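Local structure of acetyl-CoA acetyltransferase (Mycobacterium smegmatis, 4EGV) at residues S316-T321 with A437-Q442; G196-A201 with P305-R310; E325-A330 with F402-A407. The protein probably transfers acyl groups, as expected of a monomeric member of the thiolase family that carries an additional C-terminal domain. All coordinates share one frame; numbering follows the deposited sequence.

Interaction 1: S316-T321 with A437-Q442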
loop_
_atom_site.group_PDB
_atom_site.type_symbol
_atom_site.label_atom_id
_atom_site.label_comp_id
_atom_site.label_asym_id
_atom_site.label_seq_id
_atom_site.Cartn_x
_atom_site.Cartn_y
_atom_site.Cartn_z
ATOM N N SER A 316 -3.239 -7.472 10.606
ATOM C CA SER A 316 -2.981 -8.180 9.368
ATOM C C SER A 316 -1.644 -8.906 9.525
ATOM O O SER A 316 -0.606 -8.331 9.270
ATOM C CB SER A 316 -2.989 -7.200 8.184
ATOM O OG SER A 316 -2.709 -7.856 6.964
ATOM N N PRO A 317 -1.680 -10.165 9.980
ATOM C CA PRO A 317 -0.460 -10.948 10.192
ATOM C C PRO A 317 0.292 -11.279 8.905
ATOM O O PRO A 317 1.482 -11.421 8.947
ATOM C CB PRO A 317 -0.964 -12.229 10.867
ATOM C CG PRO A 317 -2.320 -11.914 11.335
ATOM C CD PRO A 317 -2.879 -10.874 10.446
ATOM N N ALA A 318 -0.403 -11.394 7.781
ATOM C CA ALA A 318 0.223 -11.592 6.465
ATOM C C ALA A 318 1.160 -10.457 6.049
ATOM O O ALA A 318 2.141 -10.674 5.379
ATOM C CB ALA A 318 -0.820 -11.844 5.389
ATOM N N SER A 319 0.884 -9.241 6.464
ATOM C CA SER A 319 1.756 -8.150 6.093
ATOM C C SER A 319 3.055 -8.224 6.851
ATOM O O SER A 319 4.096 -7.930 6.342
ATOM C CB SER A 319 1.046 -6.814 6.309
ATOM O OG SER A 319 -0.241 -6.860 5.721
ATOM N N VAL A 320 2.973 -8.616 8.094
ATOM C CA VAL A 320 4.111 -8.696 8.964
ATOM C C VAL A 320 4.991 -9.857 8.531
ATOM O O VAL A 320 6.201 -9.734 8.475
ATOM C CB VAL A 320 3.638 -8.912 10.416
ATOM C CG1 VAL A 320 4.818 -9.029 11.384
ATOM C CG2 VAL A 320 2.657 -7.817 10.829
ATOM N N THR A 321 4.363 -10.978 8.213
ATOM C CA THR A 321 5.036 -12.139 7.708
ATOM C C THR A 321 5.828 -11.818 6.446
ATOM O O THR A 321 6.965 -12.281 6.297
ATOM C CB THR A 321 4.042 -13.275 7.437
ATOM O OG1 THR A 321 3.294 -13.518 8.621
ATOM C CG2 THR A 321 4.763 -14.592 7.057
ATOM N N ALA A 437 0.391 -20.825 2.120
ATOM C CA ALA A 437 -0.403 -22.027 2.354
ATOM C C ALA A 437 -0.576 -22.309 3.850
ATOM O O ALA A 437 -1.604 -22.862 4.273
ATOM C CB ALA A 437 0.175 -23.226 1.618
ATOM N N GLU A 438 0.411 -21.908 4.649
ATOM C CA GLU A 438 0.294 -21.985 6.110
ATOM C C GLU A 438 -0.762 -21.045 6.647
ATOM O O GLU A 438 -1.563 -21.436 7.473
ATOM C CB GLU A 438 1.619 -21.707 6.803
ATOM C CG GLU A 438 2.291 -22.949 7.370
ATOM C CD GLU A 438 3.812 -22.815 7.452
ATOM O OE1 GLU A 438 4.311 -21.839 8.066
ATOM O OE2 GLU A 438 4.510 -23.689 6.890
ATOM N N HIS A 439 -0.762 -19.808 6.171
ATOM C CA HIS A 439 -1.748 -18.818 6.578
ATOM C C HIS A 439 -3.142 -19.150 6.046
ATOM O O HIS A 439 -4.125 -18.816 6.678
ATOM C CB HIS A 439 -1.314 -17.412 6.142
ATOM C CG HIS A 439 -2.117 -16.315 6.766
ATOM N ND1 HIS A 439 -3.083 -15.619 6.075
ATOM C CD2 HIS A 439 -2.117 -15.808 8.024
ATOM C CE1 HIS A 439 -3.649 -14.737 6.876
ATOM N NE2 HIS A 439 -3.075 -14.825 8.061
ATOM N N ASP A 440 -3.218 -19.806 4.889
ATOM C CA ASP A 440 -4.491 -20.225 4.300
ATOM C C ASP A 440 -5.106 -21.363 5.093
ATOM O O ASP A 440 -6.316 -21.572 5.031
ATOM C CB ASP A 440 -4.325 -20.668 2.836
ATOM C CG ASP A 440 -4.216 -19.493 1.860
ATOM O OD1 ASP A 440 -4.555 -18.367 2.260
ATOM O OD2 ASP A 440 -3.791 -19.697 0.700
ATOM N N ALA A 441 -4.256 -22.095 5.820
ATOM C CA ALA A 441 -4.667 -23.215 6.690
ATOM C C ALA A 441 -5.221 -22.786 8.058
ATOM O O ALA A 441 -5.873 -23.585 8.736
ATOM C CB ALA A 441 -3.508 -24.208 6.875
ATOM N N GLN A 442 -4.957 -21.545 8.467
ATOM C CA GLN A 442 -5.558 -20.978 9.684
ATOM C C GLN A 442 -7.084 -21.079 9.649
ATOM O O GLN A 442 -7.695 -20.935 8.581
ATOM C CB GLN A 442 -5.175 -19.505 9.871
ATOM C CG GLN A 442 -3.690 -19.218 9.985
ATOM C CD GLN A 442 -3.122 -19.617 11.313
ATOM O OE1 GLN A 442 -2.551 -20.698 11.461
ATOM N NE2 GLN A 442 -3.290 -18.753 12.301
#

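Interaction 2: G196-A201 with P305-R310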
loop_
_atom_site.group_PDB
_atom_site.type_symbol
_atom_site.label_atom_id
_atom_site.label_comp_id
_atom_site.label_asym_id
_atom_site.label_seq_id
_atom_site.Cartn_x
_atom_site.Cartn_y
_atom_site.Cartn_z
ATOM N N GLY A 196 -11.869 2.250 7.919
ATOM C CA GLY A 196 -12.424 2.738 9.149
ATOM C C GLY A 196 -12.703 1.612 10.099
ATOM O O GLY A 196 -12.435 1.735 11.300
ATOM N N LEU A 197 -13.252 0.524 9.570
ATOM C CA LEU A 197 -13.578 -0.653 10.370
ATOM C C LEU A 197 -12.327 -1.321 10.979
ATOM O O LEU A 197 -12.329 -1.796 12.111
ATOM C CB LEU A 197 -14.359 -1.664 9.532
ATOM C CG LEU A 197 -15.816 -1.322 9.229
ATOM C CD1 LEU A 197 -16.350 -1.951 7.980
ATOM C CD2 LEU A 197 -16.702 -1.558 10.403
ATOM N N LEU A 198 -11.254 -1.372 10.206
ATOM C CA LEU A 198 -10.004 -1.982 10.615
ATOM C C LEU A 198 -9.322 -1.179 11.660
ATOM O O LEU A 198 -8.768 -1.685 12.568
ATOM C CB LEU A 198 -9.045 -2.099 9.424
ATOM C CG LEU A 198 -8.968 -3.352 8.552
ATOM C CD1 LEU A 198 -10.275 -3.860 8.186
ATOM C CD2 LEU A 198 -8.156 -3.134 7.368
ATOM N N GLU A 199 -9.345 0.111 11.462
ATOM C CA GLU A 199 -8.837 1.064 12.384
ATOM C C GLU A 199 -9.582 1.114 13.701
ATOM O O GLU A 199 -8.966 1.299 14.677
ATOM C CB GLU A 199 -8.833 2.400 11.703
ATOM C CG GLU A 199 -7.851 3.351 12.227
ATOM C CD GLU A 199 -6.534 3.339 11.531
ATOM O OE1 GLU A 199 -5.542 3.150 12.207
ATOM O OE2 GLU A 199 -6.468 3.578 10.345
ATOM N N ASN A 200 -10.893 0.905 13.724
ATOM C CA ASN A 200 -11.638 0.864 14.954
ATOM C C ASN A 200 -11.522 -0.482 15.628
ATOM O O ASN A 200 -11.623 -0.593 16.809
ATOM C CB ASN A 200 -13.081 1.246 14.713
ATOM C CG ASN A 200 -13.281 2.693 14.643
ATOM O OD1 ASN A 200 -12.610 3.429 15.269
ATOM N ND2 ASN A 200 -14.205 3.102 13.869
ATOM N N ALA A 201 -11.252 -1.499 14.853
ATOM C CA ALA A 201 -10.920 -2.825 15.393
ATOM C C ALA A 201 -9.553 -2.882 16.128
ATOM O O ALA A 201 -9.396 -3.635 17.093
ATOM C CB ALA A 201 -11.027 -3.885 14.324
ATOM N N PRO A 305 -7.220 -13.358 3.767
ATOM C CA PRO A 305 -8.558 -13.810 3.351
ATOM C C PRO A 305 -9.546 -12.656 3.446
ATOM O O PRO A 305 -9.187 -11.628 3.993
ATOM C CB PRO A 305 -8.879 -14.916 4.356
ATOM C CG PRO A 305 -8.018 -14.626 5.555
ATOM C CD PRO A 305 -6.795 -13.974 5.042
ATOM N N LYS A 306 -10.764 -12.801 2.922
ATOM C CA LYS A 306 -11.728 -11.687 2.943
ATOM C C LYS A 306 -11.902 -11.165 4.323
ATOM O O LYS A 306 -11.769 -11.879 5.287
ATOM C CB LYS A 306 -13.116 -12.014 2.377
ATOM C CG LYS A 306 -13.412 -13.456 2.122
ATOM C CD LYS A 306 -14.635 -13.601 1.217
ATOM C CE LYS A 306 -14.262 -14.427 -0.018
ATOM N NZ LYS A 306 -14.978 -13.960 -1.230
ATOM N N LEU A 307 -12.265 -9.902 4.375
ATOM C CA LEU A 307 -12.363 -9.158 5.585
ATOM C C LEU A 307 -13.135 -9.855 6.677
ATOM O O LEU A 307 -12.696 -9.933 7.724
ATOM C CB LEU A 307 -12.879 -7.756 5.308
ATOM C CG LEU A 307 -13.088 -6.874 6.511
ATOM C CD1 LEU A 307 -11.831 -6.743 7.254
ATOM C CD2 LEU A 307 -13.580 -5.545 6.061
ATOM N N LEU A 308 -14.269 -10.416 6.492
ATOM C CA LEU A 308 -14.924 -10.970 7.675
ATOM C C LEU A 308 -14.449 -12.353 8.196
ATOM O O LEU A 308 -14.972 -12.864 9.181
ATOM C CB LEU A 308 -16.370 -11.057 7.320
ATOM C CG LEU A 308 -17.377 -9.938 7.542
ATOM C CD1 LEU A 308 -17.057 -8.854 8.527
ATOM C CD2 LEU A 308 -18.178 -9.552 6.317
ATOM N N GLU A 309 -13.494 -12.965 7.505
ATOM C CA GLU A 309 -12.966 -14.278 7.869
ATOM C C GLU A 309 -11.752 -14.152 8.801
ATOM O O GLU A 309 -11.391 -15.102 9.484
ATOM C CB GLU A 309 -12.577 -15.061 6.601
ATOM C CG GLU A 309 -13.745 -15.706 5.814
ATOM C CD GLU A 309 -13.350 -16.263 4.404
ATOM O OE1 GLU A 309 -12.142 -16.252 4.004
ATOM O OE2 GLU A 309 -14.277 -16.726 3.688
ATOM N N ARG A 310 -11.140 -12.965 8.821
ATOM C CA ARG A 310 -9.875 -12.698 9.536
ATOM C C ARG A 310 -9.994 -12.860 11.038
ATOM O O ARG A 310 -10.953 -12.375 11.640
ATOM C CB ARG A 310 -9.327 -11.296 9.214
ATOM C CG ARG A 310 -9.002 -11.103 7.787
ATOM C CD ARG A 310 -8.495 -9.736 7.465
ATOM N NE ARG A 310 -8.495 -9.591 6.013
ATOM C CZ ARG A 310 -8.258 -8.477 5.343
ATOM N NH1 ARG A 310 -7.951 -7.346 5.973
ATOM N NH2 ARG A 310 -8.324 -8.528 4.030
#

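Interaction 3: E325-A330 with F402-A407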
loop_
_atom_site.group_PDB
_atom_site.type_symbol
_atom_site.label_atom_id
_atom_site.label_comp_id
_atom_site.label_asym_id
_atom_site.label_seq_id
_atom_site.Cartn_x
_atom_site.Cartn_y
_atom_site.Cartn_z
ATOM N N GLU A 325 9.827 -12.256 6.221
ATOM C CA GLU A 325 10.386 -13.118 5.183
ATOM C C GLU A 325 11.328 -12.354 4.231
ATOM O O GLU A 325 12.372 -12.876 3.817
ATOM C CB GLU A 325 9.264 -13.837 4.431
ATOM C CG GLU A 325 9.655 -14.559 3.133
ATOM C CD GLU A 325 10.549 -15.775 3.349
ATOM O OE1 GLU A 325 10.700 -16.219 4.494
ATOM O OE2 GLU A 325 11.099 -16.289 2.364
ATOM N N ALA A 326 10.975 -11.116 3.899
ATOM C CA ALA A 326 11.817 -10.265 3.088
ATOM C C ALA A 326 13.095 -9.907 3.788
ATOM O O ALA A 326 14.096 -9.725 3.147
ATOM C CB ALA A 326 11.096 -9.047 2.743
ATOM N N LEU A 327 13.041 -9.782 5.110
ATOM C CA LEU A 327 14.199 -9.575 5.951
ATOM C C LEU A 327 15.127 -10.786 5.936
ATOM O O LEU A 327 16.329 -10.649 5.807
ATOM C CB LEU A 327 13.750 -9.260 7.375
ATOM C CG LEU A 327 13.948 -7.902 8.060
ATOM C CD1 LEU A 327 14.265 -6.794 7.095
ATOM C CD2 LEU A 327 12.745 -7.520 8.883
ATOM N N ARG A 328 14.552 -11.973 6.065
ATOM C CA ARG A 328 15.321 -13.203 5.989
ATOM C C ARG A 328 16.104 -13.356 4.659
ATOM O O ARG A 328 17.329 -13.405 4.671
ATOM C CB ARG A 328 14.431 -14.421 6.273
ATOM C CG ARG A 328 15.211 -15.684 6.565
ATOM C CD ARG A 328 14.325 -16.916 6.523
ATOM N NE ARG A 328 13.747 -17.154 5.205
ATOM C CZ ARG A 328 14.318 -17.857 4.231
ATOM N NH1 ARG A 328 15.489 -18.419 4.405
ATOM N NH2 ARG A 328 13.707 -18.005 3.072
ATOM N N VAL A 329 15.399 -13.323 3.552
ATOM C CA VAL A 329 15.968 -13.248 2.227
ATOM C C VAL A 329 17.152 -12.302 2.031
ATOM O O VAL A 329 18.031 -12.619 1.298
ATOM C CB VAL A 329 14.845 -13.006 1.192
ATOM C CG1 VAL A 329 15.344 -13.021 -0.178
ATOM C CG2 VAL A 329 13.840 -14.045 1.316
ATOM N N ALA A 330 17.205 -11.164 2.689
ATOM C CA ALA A 330 18.347 -10.286 2.550
ATOM C C ALA A 330 19.546 -10.650 3.377
ATOM O O ALA A 330 20.604 -10.145 3.148
ATOM C CB ALA A 330 17.959 -8.929 2.865
ATOM N N PHE A 402 20.772 -0.600 3.490
ATOM C CA PHE A 402 19.585 -1.316 3.026
ATOM C C PHE A 402 18.324 -0.522 3.211
ATOM O O PHE A 402 18.169 0.090 4.219
ATOM C CB PHE A 402 19.431 -2.636 3.780
ATOM C CG PHE A 402 20.414 -3.679 3.380
ATOM C CD1 PHE A 402 20.052 -4.699 2.515
ATOM C CD2 PHE A 402 21.717 -3.642 3.864
ATOM C CE1 PHE A 402 20.979 -5.681 2.143
ATOM C CE2 PHE A 402 22.648 -4.602 3.498
ATOM C CZ PHE A 402 22.280 -5.630 2.649
ATOM N N ALA A 403 17.417 -0.570 2.222
ATOM C CA ALA A 403 16.070 0.136 2.237
ATOM C C ALA A 403 14.868 -0.796 2.011
ATOM O O ALA A 403 14.831 -1.551 1.051
ATOM C CB ALA A 403 16.038 1.265 1.221
ATOM N N LEU A 404 13.888 -0.721 2.894
ATOM C CA LEU A 404 12.700 -1.552 2.791
ATOM C C LEU A 404 11.501 -0.775 2.205
ATOM O O LEU A 404 11.194 0.348 2.630
ATOM C CB LEU A 404 12.374 -2.154 4.161
ATOM C CG LEU A 404 11.300 -3.223 4.261
ATOM C CD1 LEU A 404 11.660 -4.222 5.293
ATOM C CD2 LEU A 404 9.938 -2.628 4.581
ATOM N N VAL A 405 10.836 -1.371 1.226
ATOM C CA VAL A 405 9.628 -0.804 0.673
ATOM C C VAL A 405 8.480 -1.749 0.983
ATOM O O VAL A 405 8.580 -2.915 0.717
ATOM C CB VAL A 405 9.762 -0.547 -0.874
ATOM C CG1 VAL A 405 8.493 -0.041 -1.489
ATOM C CG2 VAL A 405 10.862 0.437 -1.151
ATOM N N GLY A 406 7.379 -1.251 1.530
ATOM C CA GLY A 406 6.184 -2.070 1.704
ATOM C C GLY A 406 5.021 -1.539 0.904
ATOM O O GLY A 406 4.715 -0.369 0.976
ATOM N N ALA A 407 4.355 -2.419 0.163
ATOM C CA ALA A 407 3.277 -2.022 -0.757
ATOM C C ALA A 407 1.959 -2.691 -0.444
ATOM O O ALA A 407 1.857 -3.880 -0.536
ATOM C CB ALA A 407 3.689 -2.317 -2.209
#

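Interaction 1: S316-T321 with A437-Q442
Ala318 CB lies over one face of the His439 imidazole, off-centre toward the rim of the ring, 4.3 Å from His439 CE1. Pro317 approaches the same ring obliquely with its own beta carbon, and Pro317 CB stands 4.4 Å from His439 NE2. Two small apolar groups at the start of helix 317-330 therefore meet the far end of one imidazole, by van der Waals contact alone. The ring gets there because His439 holds CG anti to the backbone N (chi1 -168°), which carries it off helix 432-440 toward the other segment; the backbones stay well apart, with Ala318 CA and His439 CA 7.5 Å from each other. Helix 432-440 falls at the start of the sequence region assigned to the additional C-terminal domain of type 1 thiolase-like proteins, whereas helix 317-330 follows strand 294-303 of the thiolase-fold core, and the imidazole spans the two. The turn that receives it is fixed by its own bonds. Pro317 O takes two of them, from Thr321 N at 3.0 Å and from Thr321 OG1 at 2.8 Å, the hydroxyl arriving from above the carbonyl plane (39° out of it), so that the threonine side chain is tied back to its own helix. Glu304 OE2 is hydrogen-bonded to Ser316 OG and Ala318 N, of the residues before and after the proline, which ties the carboxylate to the beginning of the helix. His439 also touches Glu304 and Pro305, so the loop ahead of the helix borders the ring as well.

Interaction 2: G196-A201 with P305-R310
The loop joining strand 294-303 to helix 317-330 reaches helix 191-206 here, and it does so through leucine: Leu307 CD1 meets Leu198 CD1 at 3.4 Å, the two side chains crossing obliquely. Leu307 has CG trans to N (chi1 177°), beside its carbonyl carbon, and its isobutyl group extends from the loop toward the helix. Leu198 CD2 turns instead to Arg310, coming to the edge of the guanidinium near its plane, 4.4 Å from Arg310 NH1. Residues 306-309 form a beta turn, closed by Glu309 N to Lys306 O at 3.0 Å, and the arginine folds back beside it. Arg310 NE (3.0 Å) and Arg310 NH2 (3.2 Å) both donate to Pro305 O, which lies in the guanidinium plane; the NE bond is nearly straight at 163°. Side-on binding by two nitrogens to one oxygen fixes the rotation of the guanidinium, while Leu307 CA sits over one of its faces, near the rim. Arg310 NH1 is used as well, donating to Ile411 O, so two backbone carbonyls, those of Pro305 and Ile411, take part in holding this buried side chain. Leu197, one residue earlier in the helix, packs on Thr461 and Ile474 of the antiparallel sheet in the additional C-terminal domain, and Leu308 reaches Ile474 from the loop. Phe348, at the start of helix 348-357, borders Leu198.

Interaction 3: E325-A330 with F402-A407
Between residues 325-330 and 402-407 the contacts are apolar. Leu327 CD1 and Leu404 CD1 meet at 4.1 Å, with the two side chains running at about a right angle to each other. A trans first torsion (-171°) points the Leu404 branches from the strand at the helix, and Leu327 answers by bringing its end nearer than its direction of departure would suggest. One helical turn on, Ala330 CB comes obliquely to the Phe402 ring, 4.5 Å from Phe402 CE1. The spacing suits both elements: residues three apart on the helix face alternate residues of the strand, whose side chains leave on the same side of the sheet. A salt bridge lies along the helix itself. Arg328 grips the Glu325 carboxylate side-on, one nitrogen to each oxygen: Arg328 NE to Glu325 OE1 is 3.3 Å, met from above the carboxylate plane, and Arg328 NH2 to Glu325 OE2 is 3.2 Å, on the syn side. Both bonds are close to straight, at 170° and 166°, and both belong to the one salt bridge. Asn431 N also donates to Glu325 OE2, giving this buried acid a backbone partner besides the arginine. Helix 317-330 is the connection of a beta-alpha-beta crossover between the parallel strands 294-303 and 337-342, and it lies across the strands between them: Ala326 and Leu327 also pack on Val417 and Ile419 of strand 414-421, and Ala330 on Arg297 of strand 294-303. The intervening strand residues Ala403, Val405 and Ala407 pack on helix 383-397, so strand 402-409 is sandwiched between two helices.

Helix 317-330 serves both interaction 1, at its first turn, and interaction 3, at its last turns. Interaction 3 is wholly buried and belongs to the thiolase core, helix against sheet; interaction 1 is partly exposed and reaches the additional C-terminal domain. Interaction 2, also buried, uses the loop just ahead of the same helix and touches interaction 1 where His439 CE1 lies 3.7 Å from Pro305 CD, whereas about 12 Å separates its nearest atoms from those of interaction 3. None depends on a polar bond between its segments: an imidazole face meets small apolar groups in the first, leucine meets leucine beside a guanidinium edge in the second, aliphatic and phenyl groups pack in the third.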